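MdbA protein (Corynebacterium diphtheriae, PDB 5C00) probably catalyses thiol-disulfide exchange that forms disulfide bonds in exported proteins, and is essential for viability, pilus assembly, toxin production and virulence. Local coordinates at residues 64-78 with 196-208. Sequence-based numbering, arbitrary orientation.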
ATOM      1  N   VAL A  64      11.333  -1.799   8.617  1.00 30.66           N
ATOM      2  CA  VAL A  64      12.553  -1.018   8.693  1.00 32.94           C
ATOM      3  C   VAL A  64      12.392   0.384   8.109  1.00 30.11           C
ATOM      4  O   VAL A  64      12.909   1.327   8.657  1.00 30.69           O
ATOM      5  CB  VAL A  64      13.714  -1.752   7.993  1.00 37.85           C
ATOM      6  CG1 VAL A  64      14.957  -0.875   7.920  1.00 42.41           C
ATOM      7  CG2 VAL A  64      14.018  -3.059   8.728  1.00 40.97           C
ATOM      8  N   THR A  65      11.717   0.534   6.983  1.00 23.94           N
ATOM      9  CA  THR A  65      11.769   1.792   6.260  1.00 23.33           C
ATOM     10  C   THR A  65      10.477   2.619   6.309  1.00 22.62           C
ATOM     11  O   THR A  65      10.497   3.793   5.903  1.00 21.95           O
ATOM     12  CB  THR A  65      12.207   1.585   4.790  1.00 23.88           C
ATOM     13  OG1 THR A  65      11.225   0.846   4.044  1.00 24.42           O
ATOM     14  CG2 THR A  65      13.535   0.839   4.747  1.00 25.40           C
ATOM     15  N   ASP A  66       9.356   2.051   6.772  1.00 22.11           N
ATOM     16  CA  ASP A  66       8.103   2.841   6.827  1.00 23.40           C
ATOM     17  C   ASP A  66       8.232   4.116   7.672  1.00 22.54           C
ATOM     18  O   ASP A  66       7.763   5.185   7.298  1.00 21.39           O
ATOM     19  CB  ASP A  66       6.924   2.021   7.346  1.00 24.69           C
ATOM     20  CG  ASP A  66       6.274   1.171   6.269  1.00 27.39           C
ATOM     21  OD1 ASP A  66       6.589   1.272   5.036  1.00 26.56           O
ATOM     22  OD2 ASP A  66       5.392   0.385   6.672  1.00 29.12           O
ATOM     23  N   GLY A  67       8.892   3.993   8.810  1.00 22.89           N
ATOM     24  CA  GLY A  67       9.082   5.122   9.692  1.00 22.86           C
ATOM     25  C   GLY A  67       9.863   6.252   9.052  1.00 23.64           C
ATOM     26  O   GLY A  67       9.360   7.371   8.960  1.00 22.52           O
ATOM     27  N   PRO A  68      11.087   5.981   8.605  1.00 23.34           N
ATOM     28  CA  PRO A  68      11.838   7.030   7.936  1.00 25.18           C
ATOM     29  C   PRO A  68      11.168   7.523   6.679  1.00 24.17           C
ATOM     30  O   PRO A  68      11.225   8.738   6.408  1.00 23.49           O
ATOM     31  CB  PRO A  68      13.176   6.380   7.585  1.00 27.10           C
ATOM     32  CG  PRO A  68      13.228   5.112   8.327  1.00 27.61           C
ATOM     33  CD  PRO A  68      11.885   4.780   8.855  1.00 25.75           C
HETATM   34  N   MSE A  69      10.507   6.631   5.939  1.00 22.58           N
HETATM   35  CA  MSE A  69       9.791   7.042   4.715  1.00 22.07           C
HETATM   36  C   MSE A  69       8.746   8.062   5.079  1.00 21.79           C
HETATM   37  O   MSE A  69       8.629   9.065   4.391  1.00 22.92           O
HETATM   38  CB  MSE A  69       9.149   5.847   3.998  1.00 21.91           C
HETATM   39  CG  MSE A  69       8.403   6.266   2.721  1.00 22.94           C
HETATM   40 SE   MSE A  69       7.514   4.721   1.910  0.65 21.65          SE
HETATM   41  CE  MSE A  69       6.075   4.676   3.200  1.00 24.95           C
ATOM     42  N   THR A  70       7.936   7.797   6.105  1.00 21.09           N
ATOM     43  CA  THR A  70       6.901   8.738   6.549  0.70 23.73           C
ATOM     44  C   THR A  70       7.505  10.120   6.849  1.00 23.07           C
ATOM     45  O   THR A  70       6.993  11.130   6.447  1.00 23.05           O
ATOM     46  CB  THR A  70       6.177   8.200   7.804  0.70 24.27           C
ATOM     47  OG1 THR A  70       5.667   6.894   7.543  0.70 25.82           O
ATOM     48  CG2 THR A  70       5.047   9.103   8.215  0.70 26.24           C
ATOM     49  N   LYS A  71       8.616  10.137   7.573  1.00 22.97           N
ATOM     50  CA  LYS A  71       9.258  11.418   7.904  1.00 25.15           C
ATOM     51  C   LYS A  71       9.713  12.186   6.686  1.00 25.25           C
ATOM     52  O   LYS A  71       9.559  13.396   6.611  1.00 26.82           O
ATOM     53  CB  LYS A  71      10.432  11.240   8.869  1.00 28.32           C
ATOM     54  CG  LYS A  71      10.054  10.595  10.194  1.00 31.78           C
ATOM     55  CD  LYS A  71       8.886  11.289  10.908  1.00 35.18           C
ATOM     56  CE  LYS A  71       7.591  10.483  10.895  1.00 36.34           C
ATOM     57  NZ  LYS A  71       6.473  10.976  11.777  1.00 38.75           N
ATOM     58  N   ALA A  72      10.256  11.479   5.717  1.00 24.17           N
ATOM     59  CA  ALA A  72      10.768  12.100   4.514  1.00 23.87           C
ATOM     60  C   ALA A  72       9.642  12.634   3.646  1.00 23.03           C
ATOM     61  O   ALA A  72       9.779  13.676   3.002  1.00 23.73           O
ATOM     62  CB  ALA A  72      11.620  11.089   3.736  1.00 23.83           C
ATOM     63  N   ILE A  73       8.539  11.899   3.623  1.00 22.09           N
ATOM     64  CA  ILE A  73       7.329  12.342   2.958  1.00 21.88           C
ATOM     65  C   ILE A  73       6.815  13.570   3.698  1.00 22.18           C
ATOM     66  O   ILE A  73       6.545  14.573   3.073  1.00 24.64           O
ATOM     67  CB  ILE A  73       6.212  11.270   2.911  1.00 20.35           C
ATOM     68  CG1 ILE A  73       6.623  10.036   2.098  1.00 20.07           C
ATOM     69  CG2 ILE A  73       4.963  11.850   2.312  1.00 21.12           C
ATOM     70  CD1 ILE A  73       5.713   8.838   2.348  1.00 20.45           C
ATOM     71  N   GLU A  74       6.690  13.518   5.019  1.00 23.31           N
ATOM     72  CA  GLU A  74       6.106  14.677   5.730  1.00 24.98           C
ATOM     73  C   GLU A  74       6.980  15.930   5.578  1.00 26.46           C
ATOM     74  O   GLU A  74       6.454  17.034   5.523  1.00 26.01           O
ATOM     75  CB  GLU A  74       5.836  14.341   7.206  1.00 24.65           C
ATOM     76  CG  GLU A  74       4.704  13.377   7.387  1.00 26.07           C
ATOM     77  CD  GLU A  74       4.584  12.815   8.798  1.00 28.98           C
ATOM     78  OE1 GLU A  74       5.612  12.785   9.478  1.00 30.88           O
ATOM     79  OE2 GLU A  74       3.476  12.341   9.194  1.00 29.82           O
ATOM     80  N   ASN A  75       8.304  15.747   5.453  1.00 26.87           N
ATOM     81  CA  ASN A  75       9.273  16.824   5.171  0.60 28.71           C
ATOM     82  C   ASN A  75       9.246  17.406   3.777  1.00 29.18           C
ATOM     83  O   ASN A  75       9.886  18.434   3.499  1.00 30.84           O
ATOM     84  CB  ASN A  75      10.687  16.294   5.315  0.60 31.50           C
ATOM     85  CG  ASN A  75      11.076  16.104   6.732  0.60 31.90           C
ATOM     86  OD1 ASN A  75      10.355  16.525   7.630  0.60 33.47           O
ATOM     87  ND2 ASN A  75      12.226  15.471   6.952  0.60 32.81           N
ATOM     88  N   GLY A  76       8.542  16.755   2.856  1.00 27.56           N
ATOM     89  CA  GLY A  76       8.464  17.245   1.481  1.00 28.62           C
ATOM     90  C   GLY A  76       9.645  16.848   0.594  1.00 28.78           C
ATOM     91  O   GLY A  76       9.752  17.328  -0.545  1.00 28.78           O
ATOM     92  N   ASP A  77      10.486  15.919   1.074  1.00 28.15           N
ATOM     93  CA  ASP A  77      11.709  15.504   0.370  1.00 29.86           C
ATOM     94  C   ASP A  77      11.510  14.403  -0.662  1.00 28.30           C
ATOM     95  O   ASP A  77      12.325  14.264  -1.603  1.00 27.79           O
ATOM     96  CB  ASP A  77      12.773  15.010   1.370  1.00 33.17           C
ATOM     97  CG  ASP A  77      13.316  16.141   2.270  1.00 39.64           C
ATOM     98  OD1 ASP A  77      13.452  17.275   1.764  1.00 39.23           O
ATOM     99  OD2 ASP A  77      13.578  15.886   3.473  1.00 45.98           O
ATOM    100  N   ILE A  78      10.504  13.553  -0.452  1.00 25.24           N
ATOM    101  CA  ILE A  78      10.137  12.543  -1.424  1.00 23.53           C
ATOM    102  C   ILE A  78       8.646  12.507  -1.660  1.00 22.72           C
ATOM    103  O   ILE A  78       7.876  12.889  -0.781  1.00 21.07           O
ATOM    104  CB  ILE A  78      10.603  11.150  -0.980  1.00 23.20           C
ATOM    105  CG1 ILE A  78       9.961  10.687   0.316  1.00 22.10           C
ATOM    106  CG2 ILE A  78      12.099  11.183  -0.804  1.00 23.79           C
ATOM    107  CD1 ILE A  78      10.337   9.270   0.665  1.00 21.40           C
ATOM    108  N   LYS A 196      19.239  -1.260  -5.920  1.00 25.10           N
ATOM    109  CA  LYS A 196      19.574  -2.689  -5.852  1.00 24.65           C
ATOM    110  C   LYS A 196      20.326  -3.064  -4.612  1.00 26.49           C
ATOM    111  O   LYS A 196      20.186  -4.169  -4.090  1.00 27.14           O
ATOM    112  CB  LYS A 196      20.380  -3.130  -7.089  1.00 26.10           C
ATOM    113  CG  LYS A 196      19.614  -2.886  -8.374  1.00 26.11           C
ATOM    114  CD  LYS A 196      20.405  -3.277  -9.601  1.00 27.16           C
ATOM    115  CE  LYS A 196      19.565  -3.091 -10.867  1.00 28.11           C
ATOM    116  NZ  LYS A 196      20.283  -3.542 -12.115  1.00 28.95           N
ATOM    117  N   ASN A 197      21.176  -2.160  -4.173  1.00 30.17           N
ATOM    118  CA  ASN A 197      22.041  -2.404  -3.052  1.00 31.00           C
ATOM    119  C   ASN A 197      21.651  -1.501  -1.876  1.00 31.30           C
ATOM    120  O   ASN A 197      21.237  -0.368  -2.094  1.00 29.16           O
ATOM    121  CB  ASN A 197      23.455  -2.085  -3.479  1.00 33.56           C
ATOM    122  CG  ASN A 197      23.979  -3.090  -4.476  1.00 34.88           C
ATOM    123  OD1 ASN A 197      24.368  -4.161  -4.073  1.00 32.73           O
ATOM    124  ND2 ASN A 197      23.952  -2.759  -5.770  1.00 35.68           N
ATOM    125  N   GLY A 198      21.806  -2.010  -0.653  1.00 30.77           N
ATOM    126  CA  GLY A 198      21.494  -1.245   0.571  1.00 32.11           C
ATOM    127  C   GLY A 198      20.033  -0.802   0.558  1.00 32.35           C
ATOM    128  O   GLY A 198      19.709   0.360   0.861  1.00 33.97           O
ATOM    129  N   ILE A 199      19.146  -1.733   0.228  1.00 30.30           N
ATOM    130  CA  ILE A 199      17.721  -1.428   0.165  1.00 31.47           C
ATOM    131  C   ILE A 199      17.161  -0.958   1.508  1.00 30.21           C
ATOM    132  O   ILE A 199      16.239  -0.155   1.534  1.00 27.78           O
ATOM    133  CB  ILE A 199      16.924  -2.647  -0.379  1.00 31.36           C
ATOM    134  CG1 ILE A 199      15.486  -2.275  -0.701  1.00 32.11           C
ATOM    135  CG2 ILE A 199      16.983  -3.818   0.565  1.00 33.06           C
ATOM    136  CD1 ILE A 199      15.367  -1.349  -1.880  1.00 30.52           C
ATOM    137  N   GLU A 200      17.720  -1.447   2.607  1.00 29.52           N
ATOM    138  CA  GLU A 200      17.278  -1.013   3.937  1.00 33.75           C
ATOM    139  C   GLU A 200      17.491   0.464   4.170  1.00 31.71           C
ATOM    140  O   GLU A 200      16.860   1.052   5.069  1.00 30.72           O
ATOM    141  CB  GLU A 200      18.004  -1.759   5.040  1.00 38.50           C
ATOM    142  CG  GLU A 200      17.602  -3.209   5.137  1.00 43.83           C
ATOM    143  CD  GLU A 200      18.229  -3.908   6.332  1.00 49.04           C
ATOM    144  OE1 GLU A 200      18.415  -3.263   7.396  1.00 58.55           O
ATOM    145  OE2 GLU A 200      18.512  -5.117   6.222  1.00 50.47           O
ATOM    146  N   THR A 201      18.375   1.065   3.388  1.00 28.83           N
ATOM    147  CA  THR A 201      18.693   2.469   3.556  1.00 30.36           C
ATOM    148  C   THR A 201      18.216   3.306   2.390  1.00 28.62           C
ATOM    149  O   THR A 201      18.741   4.388   2.159  1.00 27.84           O
ATOM    150  CB  THR A 201      20.220   2.673   3.766  1.00 33.37           C
ATOM    151  OG1 THR A 201      20.946   2.471   2.543  1.00 35.61           O
ATOM    152  CG2 THR A 201      20.736   1.717   4.785  1.00 35.98           C
ATOM    153  N   TRP A 202      17.207   2.826   1.660  1.00 25.62           N
ATOM    154  CA  TRP A 202      16.772   3.535   0.476  1.00 25.43           C
ATOM    155  C   TRP A 202      16.309   4.952   0.777  1.00 24.90           C
ATOM    156  O   TRP A 202      16.487   5.820  -0.054  1.00 24.81           O
ATOM    157  CB  TRP A 202      15.702   2.738  -0.290  1.00 24.56           C
ATOM    158  CG  TRP A 202      14.325   2.681   0.305  1.00 22.36           C
ATOM    159  CD1 TRP A 202      13.773   1.678   1.014  1.00 22.45           C
ATOM    160  CD2 TRP A 202      13.306   3.679   0.150  1.00 21.95           C
ATOM    161  NE1 TRP A 202      12.452   1.986   1.333  1.00 21.44           N
ATOM    162  CE2 TRP A 202      12.148   3.201   0.785  1.00 21.62           C
ATOM    163  CE3 TRP A 202      13.259   4.909  -0.503  1.00 23.63           C
ATOM    164  CZ2 TRP A 202      10.960   3.919   0.823  1.00 22.28           C
ATOM    165  CZ3 TRP A 202      12.060   5.637  -0.468  1.00 23.08           C
ATOM    166  CH2 TRP A 202      10.932   5.134   0.193  1.00 22.64           C
ATOM    167  N   VAL A 203      15.703   5.172   1.948  1.00 26.04           N
ATOM    168  CA  VAL A 203      15.172   6.490   2.265  1.00 26.95           C
ATOM    169  C   VAL A 203      16.359   7.477   2.435  1.00 29.94           C
ATOM    170  O   VAL A 203      16.324   8.604   1.885  1.00 29.27           O
ATOM    171  CB  VAL A 203      14.289   6.463   3.525  1.00 26.74           C
ATOM    172  CG1 VAL A 203      13.779   7.875   3.839  1.00 28.08           C
ATOM    173  CG2 VAL A 203      13.099   5.492   3.346  1.00 24.23           C
ATOM    174  N   GLU A 204      17.414   7.023   3.113  1.00 29.16           N
ATOM    175  CA  GLU A 204      18.654   7.849   3.227  1.00 33.32           C
ATOM    176  C   GLU A 204      19.190   8.159   1.852  1.00 32.10           C
ATOM    177  O   GLU A 204      19.601   9.268   1.564  1.00 35.22           O
ATOM    178  CB  GLU A 204      19.780   7.144   3.973  1.00 36.07           C
ATOM    179  CG  GLU A 204      19.557   6.864   5.432  1.00 40.68           C
ATOM    180  CD  GLU A 204      20.632   5.948   6.016  1.00 47.95           C
ATOM    181  OE1 GLU A 204      20.247   5.040   6.790  1.00 58.13           O
ATOM    182  OE2 GLU A 204      21.840   6.105   5.695  1.00 50.01           O
ATOM    183  N   GLN A 205      19.194   7.153   1.003  1.00 30.21           N
ATOM    184  CA  GLN A 205      19.700   7.291  -0.351  1.00 30.49           C
ATOM    185  C   GLN A 205      18.878   8.286  -1.125  1.00 31.59           C
ATOM    186  O   GLN A 205      19.422   9.081  -1.865  1.00 32.00           O
ATOM    187  CB  GLN A 205      19.666   5.972  -1.074  1.00 30.54           C
ATOM    188  CG  GLN A 205      20.638   4.932  -0.536  1.00 32.33           C
ATOM    189  CD  GLN A 205      20.779   3.731  -1.452  1.00 30.97           C
ATOM    190  OE1 GLN A 205      21.018   3.867  -2.668  1.00 31.06           O
ATOM    191  NE2 GLN A 205      20.657   2.537  -0.875  1.00 31.77           N
ATOM    192  N   ALA A 206      17.559   8.261  -0.931  1.00 29.89           N
ATOM    193  CA  ALA A 206      16.665   9.207  -1.605  1.00 30.52           C
ATOM    194  C   ALA A 206      16.793  10.638  -1.115  1.00 32.64           C
ATOM    195  O   ALA A 206      16.504  11.567  -1.876  1.00 34.85           O
ATOM    196  CB  ALA A 206      15.225   8.764  -1.452  1.00 30.07           C
ATOM    197  N   THR A 207      17.157  10.817   0.154  1.00 30.61           N
ATOM    198  CA  THR A 207      17.189  12.155   0.761  1.00 33.34           C
ATOM    199  C   THR A 207      18.592  12.702   0.731  1.00 37.87           C
ATOM    200  O   THR A 207      18.827  13.813   1.204  1.00 38.86           O
ATOM    201  CB  THR A 207      16.637  12.164   2.201  1.00 33.58           C
ATOM    202  OG1 THR A 207      17.300  11.183   2.988  1.00 33.70           O
ATOM    203  CG2 THR A 207      15.160  11.834   2.184  1.00 33.67           C
ATOM    204  N   SER A 208      19.469  11.910   0.106  1.00 41.89           N
ATOM    205  CA  SER A 208      20.871  12.182  -0.157  1.00 52.16           C
ATOM    206  C   SER A 208      21.596  11.820   1.099  1.00 55.70           C
ATOM    207  O   SER A 208      22.285  10.800   1.078  1.00 58.41           O
ATOM    208  CB  SER A 208      21.154  13.614  -0.640  1.00 56.57           C
ATOM    209  OG  SER A 208      20.740  13.761  -1.995  1.00 59.43           O
ATOM    210  OXT SER A 208      21.441  12.468   2.128  1.00 59.28           O
TER
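Two helices lying on one face of a thioredoxin-type sheet meet here: V203 of the C-terminal helix 202-207 fits as a knob into the hole formed by T65, P68, M69 and A72 of helix 56-74. The axes of 64-74 and 202-207 run 24° from parallel, 9.6 Å apart at closest approach. The two methyls of V203 divide the work. CG1 reaches A72 CB at 3.9 Å and packs on P68, while CG2 meets the backbone of M69 and also sits over the centre of one face of the adjacent W202 ring.

With CG between the backbone N and the carbonyl carbon (chi1 74°), the indole of W202 swings its far end against helix 56-74. Its NE1 gives T65 OG1 a weak, bent hydrogen bond (3.2 Å, 143° at the hydrogen); that hydroxyl is also bonded to L61 O, one turn earlier. M69, a selenomethionine, runs extended to its selenium and then bends at chi3; SE lies at the edge of the six-membered ring, near its plane, 3.7 Å from W202 CZ2, a Met-aromatic contact. I78, which opens strand 78-85, brings CD1 to W202 CZ3 and sets CG2 4.0 Å from A206 CB. Beneath, I47 of the central strand 45-52 touches I78, W202 and A206, joining both segments to the sheet.

At the far end, T207 CG2 rests on A72 CB at 3.9 Å and on D77 CB, just past the Schellman motif at G76, whose phi is positive. D77 OD1 forms a salt bridge with K41 NZ. Such side-by-side packing of the helix that begins at what is probably the CxxC active-site motif and the C-terminal helix against the central sheet is characteristic of the thioredoxin fold of DsbA-family proteins.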